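Local coordinates for protein beta-galactoside alpha-2,6-sialyltransferase (Photobacterium sp., PDB 2Z4T) that probably transfers sialic acid from CMP-sialic acid to galactosides such as lactose, forming an alpha-2,6 linkage, at residues A[355-360]-A[443-448]; A[398-403]-A[420-425]. All blocks are in the same frame, centred on the assembly; numbering follows the deposited sequence.

Interaction 1 (A[355-360]-A[443-448]); sequences PNFVFT and AVAGIA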
loop_
_atom_site.group_PDB
_atom_site.type_symbol
_atom_site.label_atom_id
_atom_site.label_comp_id
_atom_site.label_asym_id
_atom_site.label_seq_id
_atom_site.Cartn_x
_atom_site.Cartn_y
_atom_site.Cartn_z
ATOM N N PRO A 355 3.541 32.021 7.850
ATOM C CA PRO A 355 2.960 30.686 8.016
ATOM C C PRO A 355 2.984 30.009 6.655
ATOM O O PRO A 355 3.092 30.698 5.653
ATOM C CB PRO A 355 1.522 30.978 8.448
ATOM C CG PRO A 355 1.243 32.388 7.935
ATOM C CD PRO A 355 2.559 33.091 8.119
ATOM N N ASN A 356 2.910 28.684 6.608
ATOM C CA ASN A 356 3.034 27.972 5.341
ATOM C C ASN A 356 1.737 27.387 4.823
ATOM O O ASN A 356 0.954 26.794 5.578
ATOM C CB ASN A 356 4.088 26.879 5.475
ATOM C CG ASN A 356 5.336 27.395 6.131
ATOM O OD1 ASN A 356 5.901 28.405 5.704
ATOM N ND2 ASN A 356 5.747 26.743 7.201
ATOM N N PHE A 357 1.536 27.549 3.521
ATOM C CA PHE A 357 0.316 27.151 2.848
ATOM C C PHE A 357 0.671 26.105 1.804
ATOM O O PHE A 357 1.577 26.326 1.005
ATOM C CB PHE A 357 -0.324 28.382 2.197
ATOM C CG PHE A 357 -1.344 28.069 1.132
ATOM C CD1 PHE A 357 -2.334 27.108 1.336
ATOM C CD2 PHE A 357 -1.349 28.786 -0.057
ATOM C CE1 PHE A 357 -3.280 26.834 0.352
ATOM C CE2 PHE A 357 -2.301 28.538 -1.040
ATOM C CZ PHE A 357 -3.270 27.563 -0.840
ATOM N N VAL A 358 -0.012 24.960 1.834
ATOM C CA VAL A 358 0.156 23.961 0.792
ATOM C C VAL A 358 -1.105 23.921 -0.046
ATOM O O VAL A 358 -2.197 23.731 0.489
ATOM C CB VAL A 358 0.450 22.525 1.345
ATOM C CG1 VAL A 358 0.427 21.472 0.197
ATOM C CG2 VAL A 358 1.779 22.477 2.076
ATOM N N PHE A 359 -0.964 24.143 -1.348
ATOM C CA PHE A 359 -2.064 23.928 -2.255
ATOM C C PHE A 359 -1.964 22.504 -2.771
ATOM O O PHE A 359 -0.887 22.101 -3.252
ATOM C CB PHE A 359 -2.058 24.920 -3.421
ATOM C CG PHE A 359 -3.077 24.601 -4.473
ATOM C CD1 PHE A 359 -4.380 25.060 -4.356
ATOM C CD2 PHE A 359 -2.747 23.787 -5.557
ATOM C CE1 PHE A 359 -5.334 24.743 -5.319
ATOM C CE2 PHE A 359 -3.690 23.456 -6.532
ATOM C CZ PHE A 359 -4.991 23.934 -6.410
ATOM N N THR A 360 -3.063 21.742 -2.677
ATOM C CA THR A 360 -3.075 20.375 -3.196
ATOM C C THR A 360 -3.766 20.326 -4.555
ATOM O O THR A 360 -4.899 20.791 -4.692
ATOM C CB THR A 360 -3.731 19.356 -2.207
ATOM O OG1 THR A 360 -5.128 19.640 -2.032
ATOM C CG2 THR A 360 -3.056 19.406 -0.874
ATOM N N ALA A 443 -1.701 25.855 6.736
ATOM C CA ALA A 443 -2.954 25.867 5.989
ATOM C C ALA A 443 -2.856 24.979 4.779
ATOM O O ALA A 443 -1.844 24.970 4.074
ATOM C CB ALA A 443 -3.345 27.294 5.576
ATOM N N VAL A 444 -3.914 24.224 4.550
ATOM C CA VAL A 444 -4.033 23.432 3.333
ATOM C C VAL A 444 -5.366 23.684 2.668
ATOM O O VAL A 444 -6.404 23.730 3.328
ATOM C CB VAL A 444 -3.677 21.905 3.522
ATOM C CG1 VAL A 444 -3.548 21.467 4.998
ATOM C CG2 VAL A 444 -4.532 20.973 2.674
ATOM N N ALA A 445 -5.302 23.925 1.362
ATOM C CA ALA A 445 -6.476 24.074 0.512
ATOM C C ALA A 445 -6.169 23.455 -0.850
ATOM O O ALA A 445 -5.011 23.186 -1.173
ATOM C CB ALA A 445 -6.867 25.523 0.381
ATOM N N GLY A 446 -7.197 23.193 -1.641
ATOM C CA GLY A 446 -6.977 22.586 -2.927
ATOM C C GLY A 446 -8.202 21.941 -3.518
ATOM O O GLY A 446 -9.349 22.227 -3.125
ATOM N N ILE A 447 -7.953 21.064 -4.480
ATOM C CA ILE A 447 -9.022 20.454 -5.226
ATOM C C ILE A 447 -9.498 19.189 -4.523
ATOM O O ILE A 447 -8.708 18.439 -3.948
ATOM C CB ILE A 447 -8.597 20.158 -6.691
ATOM C CG1 ILE A 447 -7.910 21.386 -7.336
ATOM C CG2 ILE A 447 -9.783 19.611 -7.509
ATOM C CD1 ILE A 447 -8.737 22.682 -7.373
ATOM N N ALA A 448 -10.802 18.973 -4.570
ATOM C CA ALA A 448 -11.426 17.774 -4.023
ATOM C C ALA A 448 -10.610 16.541 -4.382
ATOM O O ALA A 448 -10.243 16.324 -5.550
ATOM C CB ALA A 448 -12.851 17.649 -4.564
HETATM O O HOH W 1 -5.910 18.111 -4.072
#
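The ring of Phe357 lies with its edge against the backbone of strand 443-447: CD1 comes 3.5 Å from Ala443 O, and CE1 meets Ala445 at its N and, 3.8 Å away, at its CB. CG stands anti to the backbone N (chi1 162°), and the ring beyond it extends toward strand 443-447. Alanine suits both places, since a lone CB leaves room for the edge of a ring against the backbone. Phe359, two residues on and on the same face, is turned differently: its ring reaches strand 443-447 obliquely, with CE1 3.6 Å from Gly446 CA and CZ meeting Ile447 CG1.

On the opposite face sit Val358, Thr360 and Val444, where the methyls Thr360 CG2 and Val444 CG2 meet at 4.1 Å. Gly446 is extended to backbone angles (161°/-161°) that only glycine takes easily, and its lack of a side chain lets Thr360 OG1 approach its CA to 3.6 Å. That hydroxyl donates to a water 2.7 Å away, which in turn donates to Ile447 O, and it is also hydrogen-bonded to Tyr452 OH.

Between the two faces, five backbone bonds join the parallel strands alternately, from Ala443 N to Asn356 O at one end to Ile447 N to Thr360 O, 3.1 Å, at the other. The strand axes approach to 4.6 Å.

The pair forms the middle of a parallel, Rossmann-like sheet in one half of the GT-B fold. Strand 399-403 flanks 356-360 and strand 460-465 flanks 443-447, while helix 371-386 covers the phenylalanine face through Val381, Ile382 and Ala385.

Interaction 2 (A[398-403]-A[420-425]); sequences YDLFFK and PSMVDI. With C5P (cytidine-5'-monophosphate), chain C.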
loop_
_atom_site.group_PDB
_atom_site.type_symbol
_atom_site.label_atom_id
_atom_site.label_comp_id
_atom_site.label_asym_id
_atom_site.label_seq_id
_atom_site.Cartn_x
_atom_site.Cartn_y
_atom_site.Cartn_z
ATOM N N TYR A 398 1.312 34.073 3.173
ATOM C CA TYR A 398 1.840 32.736 3.439
ATOM C C TYR A 398 2.979 32.452 2.501
ATOM O O TYR A 398 3.013 32.984 1.407
ATOM C CB TYR A 398 0.775 31.678 3.145
ATOM C CG TYR A 398 -0.268 31.539 4.211
ATOM C CD1 TYR A 398 -0.194 30.514 5.152
ATOM C CD2 TYR A 398 -1.327 32.444 4.294
ATOM C CE1 TYR A 398 -1.157 30.390 6.144
ATOM C CE2 TYR A 398 -2.289 32.341 5.290
ATOM C CZ TYR A 398 -2.202 31.310 6.201
ATOM O OH TYR A 398 -3.151 31.206 7.182
ATOM N N ASP A 399 3.906 31.600 2.919
ATOM C CA ASP A 399 4.805 30.960 1.985
ATOM C C ASP A 399 4.013 29.894 1.240
ATOM O O ASP A 399 3.286 29.083 1.843
ATOM C CB ASP A 399 5.964 30.314 2.721
ATOM C CG ASP A 399 6.857 31.332 3.412
ATOM O OD1 ASP A 399 7.204 32.347 2.770
ATOM O OD2 ASP A 399 7.223 31.096 4.589
ATOM N N LEU A 400 4.165 29.915 -0.080
ATOM C CA LEU A 400 3.385 29.099 -0.985
ATOM C C LEU A 400 4.093 27.777 -1.273
ATOM O O LEU A 400 5.246 27.782 -1.717
ATOM C CB LEU A 400 3.177 29.876 -2.283
ATOM C CG LEU A 400 2.366 29.225 -3.402
ATOM C CD1 LEU A 400 0.987 28.771 -2.924
ATOM C CD2 LEU A 400 2.257 30.223 -4.548
ATOM N N PHE A 401 3.380 26.661 -1.042
ATOM C CA PHE A 401 3.856 25.291 -1.286
ATOM C C PHE A 401 2.884 24.531 -2.175
ATOM O O PHE A 401 1.665 24.762 -2.133
ATOM C CB PHE A 401 4.038 24.548 0.037
ATOM C CG PHE A 401 5.191 25.066 0.863
ATOM C CD1 PHE A 401 6.389 24.370 0.912
ATOM C CD2 PHE A 401 5.080 26.243 1.575
ATOM C CE1 PHE A 401 7.455 24.831 1.651
ATOM C CE2 PHE A 401 6.146 26.731 2.323
ATOM C CZ PHE A 401 7.351 26.023 2.351
ATOM N N PHE A 402 3.415 23.620 -2.985
ATOM C CA PHE A 402 2.584 22.879 -3.929
ATOM C C PHE A 402 2.750 21.378 -3.806
ATOM O O PHE A 402 3.864 20.887 -3.696
ATOM C CB PHE A 402 2.861 23.351 -5.361
ATOM C CG PHE A 402 2.144 22.558 -6.441
ATOM C CD1 PHE A 402 0.748 22.546 -6.523
ATOM C CD2 PHE A 402 2.870 21.856 -7.394
ATOM C CE1 PHE A 402 0.091 21.842 -7.531
ATOM C CE2 PHE A 402 2.229 21.152 -8.404
ATOM C CZ PHE A 402 0.832 21.143 -8.479
ATOM N N LYS A 403 1.630 20.665 -3.853
ATOM C CA LYS A 403 1.554 19.198 -3.910
ATOM C C LYS A 403 0.425 18.965 -4.936
ATOM O O LYS A 403 -0.707 18.820 -4.505
ATOM C CB LYS A 403 1.106 18.762 -2.509
ATOM C CG LYS A 403 0.944 17.265 -2.286
ATOM C CD LYS A 403 2.237 16.564 -2.689
ATOM C CE LYS A 403 2.053 15.124 -2.735
ATOM N NZ LYS A 403 1.328 14.632 -3.902
ATOM N N PRO A 420 7.326 31.508 -9.311
ATOM C CA PRO A 420 8.787 31.559 -9.099
ATOM C C PRO A 420 9.537 30.864 -7.925
ATOM O O PRO A 420 10.262 29.951 -8.267
ATOM C CB PRO A 420 9.123 33.056 -9.207
ATOM C CG PRO A 420 8.092 33.576 -10.173
ATOM C CD PRO A 420 6.824 32.773 -9.895
ATOM N N SER A 421 9.472 31.152 -6.608
ATOM C CA SER A 421 8.414 31.560 -5.660
ATOM C C SER A 421 7.859 30.298 -4.923
ATOM O O SER A 421 8.067 30.119 -3.711
ATOM C CB SER A 421 7.314 32.444 -6.228
ATOM O OG SER A 421 6.319 32.726 -5.230
ATOM N N MET A 422 7.194 29.409 -5.659
ATOM C CA MET A 422 6.581 28.219 -5.060
ATOM C C MET A 422 7.593 27.115 -4.745
ATOM O O MET A 422 8.551 26.928 -5.481
ATOM C CB MET A 422 5.514 27.677 -5.997
ATOM C CG MET A 422 4.586 26.656 -5.400
ATOM S SD MET A 422 3.063 26.592 -6.366
ATOM C CE MET A 422 3.714 25.886 -7.855
ATOM N N VAL A 423 7.355 26.387 -3.659
ATOM C CA VAL A 423 8.117 25.192 -3.319
ATOM C C VAL A 423 7.298 23.906 -3.571
ATOM O O VAL A 423 6.192 23.776 -3.067
ATOM C CB VAL A 423 8.561 25.246 -1.846
ATOM C CG1 VAL A 423 9.405 24.025 -1.470
ATOM C CG2 VAL A 423 9.323 26.541 -1.566
ATOM N N ASP A 424 7.843 23.007 -4.397
ATOM C CA ASP A 424 7.364 21.622 -4.630
ATOM C C ASP A 424 7.956 20.900 -3.404
ATOM O O ASP A 424 9.175 20.875 -3.261
ATOM C CB ASP A 424 8.038 21.189 -5.926
ATOM C CG ASP A 424 7.254 20.166 -6.683
ATOM O OD1 ASP A 424 6.168 20.487 -7.186
ATOM O OD2 ASP A 424 7.738 19.024 -6.805
ATOM N N ILE A 425 7.194 20.297 -2.484
ATOM C CA ILE A 425 6.541 18.980 -2.442
ATOM C C ILE A 425 6.424 17.997 -3.602
ATOM O O ILE A 425 5.370 17.930 -4.229
ATOM C CB ILE A 425 5.418 18.920 -1.457
ATOM C CG1 ILE A 425 5.524 20.117 -0.498
ATOM C CG2 ILE A 425 5.499 17.591 -0.725
ATOM C CD1 ILE A 425 4.314 20.354 0.377
HETATM O O3P C5P C . -6.892 13.118 -5.756
HETATM P P C5P C . -7.163 11.671 -5.584
HETATM O O1P C5P C . -6.824 10.976 -6.895
HETATM O O2P C5P C . -8.505 11.398 -4.936
HETATM O "O5'" C5P C . -6.134 11.182 -4.488
HETATM C "C5'" C5P C . -5.849 9.817 -4.269
HETATM C "C4'" C5P C . -4.549 9.808 -3.467
HETATM O "O4'" C5P C . -3.500 10.419 -4.232
HETATM C "C3'" C5P C . -4.606 10.645 -2.203
HETATM O "O3'" C5P C . -5.064 9.914 -1.071
HETATM C "C2'" C5P C . -3.157 10.988 -2.001
HETATM O "O2'" C5P C . -2.429 9.843 -1.550
HETATM C "C1'" C5P C . -2.639 11.194 -3.388
HETATM N N1 C5P C . -2.652 12.616 -3.724
HETATM C C2 C5P C . -1.592 13.443 -3.264
HETATM N N3 C5P C . -1.562 14.764 -3.576
HETATM C C4 C5P C . -2.551 15.320 -4.326
HETATM C C5 C5P C . -3.618 14.525 -4.796
HETATM C C6 C5P C . -3.641 13.155 -4.482
HETATM O O2 C5P C . -0.680 12.983 -2.562
HETATM N N4 C5P C . -2.480 16.642 -4.627
#
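Phe401 and Val423 lie side by side and point the same way, with ring atom CD1 3.6 Å from Val423 CB; the branched valine gives the ring a broad apolar neighbour. On the opposite face Met422 crosses Phe402 obliquely. Its SD touches Phe402 CB at 3.4 Å and lies 5.1 Å from the ring centroid, 50° off the normal, a Met-aromatic contact. A bend at chi3 (69°) brings the methyl CE against Phe402 CB and CG, oblique to the ring, a turn that flexible methionine makes readily. Asp424 runs alongside Phe402, placing OD1 at the ring's edge, 3.6 Å from CD2, where the C-H groups are slightly positive.

Two backbone bonds, Val423 N to Leu400 O (3.2 Å) and Phe402 N to Val423 O (2.8 Å), hold this short parallel pairing together.

Lys403 and Ile425 cross at about a right angle, CD against CG2. Beyond that crossing Lys403 NZ donates to Ser427 O and, weakly, to O2 of the bound CMP at 2.9 Å, while CMP N4 donates to Lys403 O at 2.8 Å. The N4 bond reads the amino group that distinguishes cytosine from uracil, consistent with selection of a CMP-linked donor; the weak O2 bond would suit either base.

Interactions 1 and 2 belong to one parallel sheet, in the order 423-424, 399-403, 356-360, 443-447, and their centres are about 10 Å apart. Strands 356-360 and 399-403 join them directly: Phe357 O is 2.7 Å from Phe401 N and Phe359 N is 2.8 Å from Phe401 O, both probable hydrogen bonds. At the N-terminal ends of these central strands, Asn356 and Asp399 share a magnesium site with Tyr349, Ser352 and Leu354. At the C-terminal ends, Thr360 of interaction 1, its side chain about 4 Å from CMP at the nearest atoms, and Lys403 of interaction 2 line the nucleotide pocket, as expected for a Rossmann-like domain.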